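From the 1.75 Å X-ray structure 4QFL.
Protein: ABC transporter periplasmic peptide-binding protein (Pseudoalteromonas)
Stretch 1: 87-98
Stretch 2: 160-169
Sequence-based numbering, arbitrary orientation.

Stretch 1, residues 87-98: DGKSVTFTLRKG
Stretch 2, residues 160-169: DHQVRFELFN

Two neighbouring antiparallel strands illustrate how a backbone ladder sorts side chains by chemistry. Strands 90-95 and 162-167, both extended (phi -78 to -154°, psi 118 to 161°), run at 162° to one another, their axes approaching to 4.4 Å. Val-91 pairs with Phe-165 (CA-CA 5.1 Å) and Phe-93 with Val-163 (CA-CA 5.5 Å), each closed by two hydrogen bonds: Val-91 N to Phe-165 O, 3.0 Å, and Phe-165 N to Val-91 O, 2.7 Å; Phe-93 N to Val-163 O, 2.9 Å, and Val-163 N to Phe-93 O, 3.0 Å. Leu-167 N to Lys-89 O and Leu-95 N to His-161 O, both 2.8 Å, extend the ladder. Between them lie the non-hydrogen-bonded pairs Ser-90/Glu-166, Thr-92/Arg-164 and Thr-94/Gln-162.

Alternation sends Val-91, Phe-93, Val-163 and Phe-165 to one buried face. Phe-93 (m, chi2 -89°) and Phe-165 (m, chi2 70°) meet obliquely, planes at 75°; Phe-93 CD2 lies 3.5 Å from Phe-165 CE1. The opposite face is polar. Glu-166 (m, m) uses both carboxylate oxygens: OE1 accepts from Ser-90 OG (m) at 2.6 Å, and OE2 accepts a very short hydrogen bond from Arg-164 NE (t, t, p; 2.4 Å) on its own strand, part of a salt bridge. One water joins Thr-92 OG1 (2.9 Å) to Arg-164 NH1 (3.1 Å). Beyond the strand, Lys-97 CG covers the His-161 ring (m, chi2 -88°), 3.7 Å from its centroid and 9° off the normal, so its C-H can meet the pi face.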

ATOM      1  N   ASP A  87      -6.945 -16.623 -24.669  1.00 29.72           N
ATOM      2  CA  ASP A  87      -8.011 -15.656 -24.399  1.00 29.61           C
ATOM      3  C   ASP A  87      -7.884 -14.888 -23.071  1.00 31.46           C
ATOM      4  O   ASP A  87      -8.676 -13.987 -22.793  1.00 33.43           O
ATOM      5  CB  ASP A  87      -9.389 -16.318 -24.525  1.00 29.30           C
ATOM      6  CG  ASP A  87      -9.696 -17.286 -23.388  1.00 31.16           C
ATOM      7  OD1 ASP A  87      -8.808 -17.559 -22.552  1.00 32.44           O
ATOM      8  OD2 ASP A  87     -10.846 -17.775 -23.333  1.00 34.83           O
ATOM      9  N   GLY A  88      -6.888 -15.239 -22.260  1.00 32.45           N
ATOM     10  CA  GLY A  88      -6.599 -14.507 -21.035  1.00 27.80           C
ATOM     11  C   GLY A  88      -7.510 -14.843 -19.868  1.00 27.53           C
ATOM     12  O   GLY A  88      -7.481 -14.168 -18.836  1.00 27.62           O
ATOM     13  N   LYS A  89      -8.315 -15.890 -20.019  1.00 27.22           N
ATOM     14  CA  LYS A  89      -9.305 -16.235 -19.005  1.00 26.16           C
ATOM     15  C   LYS A  89      -8.914 -17.454 -18.179  1.00 24.09           C
ATOM     16  O   LYS A  89      -9.643 -17.863 -17.284  1.00 25.77           O
ATOM     17  CB  LYS A  89     -10.669 -16.453 -19.650  1.00 27.50           C
ATOM     18  CG  LYS A  89     -11.119 -15.298 -20.509  1.00 27.57           C
ATOM     19  CD  LYS A  89     -12.537 -15.501 -21.007  1.00 29.35           C
ATOM     20  CE  LYS A  89     -13.544 -15.278 -19.897  1.00 28.46           C
ATOM     21  NZ  LYS A  89     -14.940 -15.384 -20.398  1.00 33.26           N
ATOM     22  N   SER A  90      -7.768 -18.038 -18.491  1.00 23.48           N
ATOM     23  CA  SER A  90      -7.242 -19.145 -17.703  1.00 25.02           C
ATOM     24  C   SER A  90      -5.762 -18.929 -17.435  1.00 25.38           C
ATOM     25  O   SER A  90      -4.979 -18.724 -18.362  1.00 26.44           O
ATOM     26  CB  SER A  90      -7.450 -20.484 -18.421  1.00 28.21           C
ATOM     27  OG  SER A  90      -8.829 -20.743 -18.630  1.00 27.14           O
ATOM     28  N   VAL A  91      -5.384 -18.961 -16.164  1.00 24.41           N
ATOM     29  CA  VAL A  91      -3.987 -18.843 -15.788  1.00 21.11           C
ATOM     30  C   VAL A  91      -3.601 -20.074 -14.976  1.00 22.65           C
ATOM     31  O   VAL A  91      -4.180 -20.357 -13.929  1.00 21.62           O
ATOM     32  CB  VAL A  91      -3.703 -17.544 -14.985  1.00 23.53           C
ATOM     33  CG1 VAL A  91      -2.198 -17.294 -14.873  1.00 21.13           C
ATOM     34  CG2 VAL A  91      -4.401 -16.348 -15.624  1.00 22.98           C
ATOM     35  N   THR A  92      -2.626 -20.814 -15.482  1.00 26.16           N
ATOM     36  CA  THR A  92      -2.162 -22.028 -14.848  1.00 22.13           C
ATOM     37  C   THR A  92      -0.872 -21.742 -14.108  1.00 20.90           C
ATOM     38  O   THR A  92       0.079 -21.204 -14.678  1.00 23.87           O
ATOM     39  CB  THR A  92      -1.912 -23.110 -15.906  1.00 23.68           C
ATOM     40  OG1 THR A  92      -3.137 -23.397 -16.589  1.00 25.58           O
ATOM     41  CG2 THR A  92      -1.383 -24.382 -15.274  1.00 23.71           C
ATOM     42  N   PHE A  93      -0.843 -22.087 -12.830  1.00 22.98           N
ATOM     43  CA  PHE A  93       0.382 -22.011 -12.043  1.00 21.86           C
ATOM     44  C   PHE A  93       0.890 -23.409 -11.724  1.00 21.78           C
ATOM     45  O   PHE A  93       0.144 -24.238 -11.214  1.00 21.65           O
ATOM     46  CB  PHE A  93       0.125 -21.281 -10.714  1.00 21.55           C
ATOM     47  CG  PHE A  93      -0.194 -19.821 -10.864  1.00 20.64           C
ATOM     48  CD1 PHE A  93       0.819 -18.872 -10.868  1.00 20.62           C
ATOM     49  CD2 PHE A  93      -1.502 -19.395 -10.979  1.00 22.34           C
ATOM     50  CE1 PHE A  93       0.531 -17.532 -11.000  1.00 18.75           C
ATOM     51  CE2 PHE A  93      -1.797 -18.052 -11.111  1.00 23.01           C
ATOM     52  CZ  PHE A  93      -0.777 -17.119 -11.119  1.00 20.70           C
ATOM     53  N   THR A  94       2.158 -23.666 -12.021  1.00 22.68           N
ATOM     54  CA  THR A  94       2.825 -24.873 -11.543  1.00 23.87           C
ATOM     55  C   THR A  94       3.491 -24.519 -10.228  1.00 22.20           C
ATOM     56  O   THR A  94       4.109 -23.466 -10.117  1.00 23.29           O
ATOM     57  CB  THR A  94       3.923 -25.372 -12.515  1.00 22.75           C
ATOM     58  OG1 THR A  94       3.416 -25.409 -13.851  1.00 23.90           O
ATOM     59  CG2 THR A  94       4.397 -26.758 -12.116  1.00 22.18           C
ATOM     60  N   LEU A  95       3.386 -25.397  -9.240  1.00 22.31           N
ATOM     61  CA  LEU A  95       3.810 -25.058  -7.888  1.00 21.82           C
ATOM     62  C   LEU A  95       5.039 -25.815  -7.414  1.00 22.75           C
ATOM     63  O   LEU A  95       5.226 -26.990  -7.731  1.00 23.12           O
ATOM     64  CB  LEU A  95       2.674 -25.276  -6.885  1.00 21.46           C
ATOM     65  CG  LEU A  95       1.286 -24.737  -7.226  1.00 23.30           C
ATOM     66  CD1 LEU A  95       0.301 -25.190  -6.152  1.00 22.48           C
ATOM     67  CD2 LEU A  95       1.290 -23.218  -7.372  1.00 19.18           C
ATOM     68  N   ARG A  96       5.847 -25.125  -6.620  1.00 22.68           N
ATOM     69  CA  ARG A  96       7.080 -25.667  -6.048  1.00 21.54           C
ATOM     70  C   ARG A  96       6.822 -26.848  -5.114  1.00 20.83           C
ATOM     71  O   ARG A  96       5.899 -26.816  -4.304  1.00 24.52           O
ATOM     72  CB  ARG A  96       7.815 -24.559  -5.290  1.00 20.22           C
ATOM     73  CG  ARG A  96       9.178 -24.941  -4.765  1.00 22.26           C
ATOM     74  CD  ARG A  96       9.917 -23.706  -4.292  1.00 21.41           C
ATOM     75  NE  ARG A  96       9.855 -22.610  -5.260  1.00 24.89           N
ATOM     76  CZ  ARG A  96      10.839 -22.294  -6.098  1.00 26.60           C
ATOM     77  NH1 ARG A  96      11.973 -22.990  -6.083  1.00 26.87           N
ATOM     78  NH2 ARG A  96      10.701 -21.275  -6.940  1.00 24.44           N
ATOM     79  N   LYS A  97       7.642 -27.890  -5.232  1.00 22.72           N
ATOM     80  CA  LYS A  97       7.542 -29.057  -4.367  1.00 21.81           C
ATOM     81  C   LYS A  97       8.520 -28.933  -3.208  1.00 24.01           C
ATOM     82  O   LYS A  97       9.575 -28.302  -3.336  1.00 24.94           O
ATOM     83  CB  LYS A  97       7.837 -30.343  -5.159  1.00 28.04           C
ATOM     84  CG  LYS A  97       6.624 -31.240  -5.469  1.00 27.35           C
ATOM     85  CD  LYS A  97       7.077 -32.572  -6.071  1.00 26.45           C
ATOM     86  CE  LYS A  97       6.015 -33.646  -5.960  1.00 28.32           C
ATOM     87  NZ  LYS A  97       5.509 -33.797  -4.567  1.00 33.89           N
ATOM     88  N   GLY A  98       8.173 -29.525  -2.071  1.00 24.37           N
ATOM     89  CA  GLY A  98       9.080 -29.562  -0.944  1.00 23.87           C
ATOM     90  C   GLY A  98       9.063 -28.330  -0.060  1.00 25.90           C
ATOM     91  O   GLY A  98      10.009 -28.089   0.684  1.00 28.32           O
ATOM     92  N   ASP A 160      -1.678 -32.179  -7.718  1.00 26.94           N
ATOM     93  CA  ASP A 160      -1.146 -31.855  -6.402  1.00 26.69           C
ATOM     94  C   ASP A 160      -0.330 -30.564  -6.409  1.00 27.98           C
ATOM     95  O   ASP A 160      -0.315 -29.828  -5.417  1.00 27.46           O
ATOM     96  CB  ASP A 160      -0.305 -33.014  -5.865  1.00 30.41           C
ATOM     97  CG  ASP A 160      -1.159 -34.144  -5.300  1.00 35.90           C
ATOM     98  OD1 ASP A 160      -2.315 -33.884  -4.896  1.00 34.29           O
ATOM     99  OD2 ASP A 160      -0.674 -35.294  -5.247  1.00 38.44           O
ATOM    100  N   HIS A 161       0.340 -30.291  -7.528  1.00 22.27           N
ATOM    101  CA  HIS A 161       1.179 -29.098  -7.632  1.00 25.25           C
ATOM    102  C   HIS A 161       0.978 -28.332  -8.944  1.00 24.76           C
ATOM    103  O   HIS A 161       1.932 -27.826  -9.540  1.00 24.83           O
ATOM    104  CB  HIS A 161       2.660 -29.435  -7.379  1.00 24.84           C
ATOM    105  CG  HIS A 161       2.902 -30.067  -6.043  1.00 25.46           C
ATOM    106  ND1 HIS A 161       3.148 -29.331  -4.905  1.00 25.86           N
ATOM    107  CD2 HIS A 161       2.891 -31.363  -5.660  1.00 23.10           C
ATOM    108  CE1 HIS A 161       3.291 -30.150  -3.878  1.00 26.48           C
ATOM    109  NE2 HIS A 161       3.144 -31.390  -4.310  1.00 29.17           N
ATOM    110  N   GLN A 162      -0.275 -28.246  -9.379  1.00 23.25           N
ATOM    111  CA  GLN A 162      -0.650 -27.349 -10.464  1.00 23.74           C
ATOM    112  C   GLN A 162      -2.125 -26.962 -10.338  1.00 23.29           C
ATOM    113  O   GLN A 162      -2.983 -27.806 -10.066  1.00 24.49           O
ATOM    114  CB  GLN A 162      -0.353 -27.967 -11.832  1.00 23.60           C
ATOM    115  CG  GLN A 162      -0.681 -27.049 -13.003  1.00 23.86           C
ATOM    116  CD  GLN A 162      -0.298 -27.636 -14.346  1.00 25.40           C
ATOM    117  OE1 GLN A 162      -1.074 -28.352 -14.964  1.00 25.99           O
ATOM    118  NE2 GLN A 162       0.895 -27.325 -14.806  1.00 27.17           N
ATOM    119  N   VAL A 163      -2.414 -25.677 -10.505  1.00 21.84           N
ATOM    120  CA  VAL A 163      -3.785 -25.208 -10.450  1.00 22.03           C
ATOM    121  C   VAL A 163      -4.035 -24.323 -11.641  1.00 19.42           C
ATOM    122  O   VAL A 163      -3.098 -23.831 -12.257  1.00 22.32           O
ATOM    123  CB  VAL A 163      -4.076 -24.408  -9.157  1.00 20.84           C
ATOM    124  CG1 VAL A 163      -3.825 -25.269  -7.929  1.00 20.29           C
ATOM    125  CG2 VAL A 163      -3.233 -23.132  -9.112  1.00 21.60           C
ATOM    126  N   ARG A 164      -5.301 -24.118 -11.969  1.00 20.29           N
ATOM    127  CA  ARG A 164      -5.659 -23.205 -13.040  1.00 23.82           C
ATOM    128  C   ARG A 164      -6.774 -22.263 -12.581  1.00 21.80           C
ATOM    129  O   ARG A 164      -7.856 -22.711 -12.210  1.00 22.74           O
ATOM    130  CB  ARG A 164      -6.071 -23.994 -14.286  1.00 23.72           C
ATOM    131  CG  ARG A 164      -6.582 -23.146 -15.422  1.00 22.25           C
ATOM    132  CD  ARG A 164      -7.093 -24.002 -16.573  1.00 27.29           C
ATOM    133  NE  ARG A 164      -8.266 -24.794 -16.201  1.00 29.46           N
ATOM    134  CZ  ARG A 164      -8.303 -26.124 -16.202  1.00 29.93           C
ATOM    135  NH1 ARG A 164      -7.228 -26.813 -16.560  1.00 31.01           N
ATOM    136  NH2 ARG A 164      -9.414 -26.763 -15.849  1.00 28.96           N
ATOM    137  N   PHE A 165      -6.487 -20.964 -12.569  1.00 21.96           N
ATOM    138  CA  PHE A 165      -7.492 -19.944 -12.270  1.00 21.50           C
ATOM    139  C   PHE A 165      -8.378 -19.710 -13.501  1.00 24.17           C
ATOM    140  O   PHE A 165      -7.875 -19.505 -14.606  1.00 24.41           O
ATOM    141  CB  PHE A 165      -6.830 -18.609 -11.875  1.00 22.28           C
ATOM    142  CG  PHE A 165      -6.177 -18.605 -10.511  1.00 17.76           C
ATOM    143  CD1 PHE A 165      -5.018 -19.334 -10.265  1.00 20.91           C
ATOM    144  CD2 PHE A 165      -6.701 -17.825  -9.485  1.00 20.00           C
ATOM    145  CE1 PHE A 165      -4.407 -19.313  -9.008  1.00 20.59           C
ATOM    146  CE2 PHE A 165      -6.093 -17.791  -8.232  1.00 21.03           C
ATOM    147  CZ  PHE A 165      -4.946 -18.539  -7.993  1.00 22.00           C
ATOM    148  N   GLU A 166      -9.695 -19.731 -13.306  1.00 25.53           N
ATOM    149  CA  GLU A 166     -10.632 -19.404 -14.376  1.00 25.64           C
ATOM    150  C   GLU A 166     -11.261 -18.037 -14.110  1.00 23.95           C
ATOM    151  O   GLU A 166     -11.923 -17.839 -13.090  1.00 23.37           O
ATOM    152  CB  GLU A 166     -11.723 -20.469 -14.479  1.00 22.86           C
ATOM    153  CG  GLU A 166     -11.197 -21.885 -14.580  1.00 28.27           C
ATOM    154  CD  GLU A 166     -10.664 -22.208 -15.963  1.00 30.42           C
ATOM    155  OE1 GLU A 166     -10.655 -21.302 -16.824  1.00 31.95           O
ATOM    156  OE2 GLU A 166     -10.258 -23.369 -16.191  1.00 32.69           O
ATOM    157  N   LEU A 167     -11.054 -17.099 -15.028  1.00 24.70           N
ATOM    158  CA  LEU A 167     -11.584 -15.746 -14.877  1.00 26.17           C
ATOM    159  C   LEU A 167     -12.860 -15.521 -15.694  1.00 27.76           C
ATOM    160  O   LEU A 167     -13.067 -16.151 -16.738  1.00 24.42           O
ATOM    161  CB  LEU A 167     -10.529 -14.716 -15.284  1.00 25.91           C
ATOM    162  CG  LEU A 167      -9.130 -14.959 -14.715  1.00 26.20           C
ATOM    163  CD1 LEU A 167      -8.178 -13.851 -15.135  1.00 23.22           C
ATOM    164  CD2 LEU A 167      -9.174 -15.102 -13.199  1.00 24.28           C
ATOM    165  N   PHE A 168     -13.713 -14.622 -15.211  1.00 23.92           N
ATOM    166  CA  PHE A 168     -14.935 -14.285 -15.923  1.00 26.42           C
ATOM    167  C   PHE A 168     -14.592 -13.462 -17.149  1.00 29.25           C
ATOM    168  O   PHE A 168     -15.307 -13.492 -18.154  1.00 29.51           O
ATOM    169  CB  PHE A 168     -15.885 -13.499 -15.026  1.00 24.64           C
ATOM    170  CG  PHE A 168     -16.558 -14.338 -13.985  1.00 25.19           C
ATOM    171  CD1 PHE A 168     -17.343 -15.413 -14.353  1.00 30.34           C
ATOM    172  CD2 PHE A 168     -16.404 -14.060 -12.640  1.00 27.63           C
ATOM    173  CE1 PHE A 168     -17.965 -16.199 -13.392  1.00 32.75           C
ATOM    174  CE2 PHE A 168     -17.020 -14.840 -11.671  1.00 29.78           C
ATOM    175  CZ  PHE A 168     -17.799 -15.914 -12.045  1.00 28.10           C
ATOM    176  N   ASN A 169     -13.489 -12.727 -17.048  1.00 27.18           N
ATOM    177  CA  ASN A 169     -12.999 -11.867 -18.121  1.00 27.38           C
ATOM    178  C   ASN A 169     -11.472 -11.749 -18.028  1.00 26.85           C
ATOM    179  O   ASN A 169     -10.890 -11.946 -16.964  1.00 23.59           O
ATOM    180  CB  ASN A 169     -13.634 -10.468 -18.025  1.00 28.66           C
ATOM    181  CG  ASN A 169     -15.144 -10.481 -18.241  1.00 35.87           C
ATOM    182  OD1 ASN A 169     -15.623 -10.528 -19.378  1.00 42.43           O
ATOM    183  ND2 ASN A 169     -15.902 -10.426 -17.148  1.00 36.01           N
TER
HETATM  184  O   HOH W   1      -4.282 -26.017 -16.780  1.00 24.96           O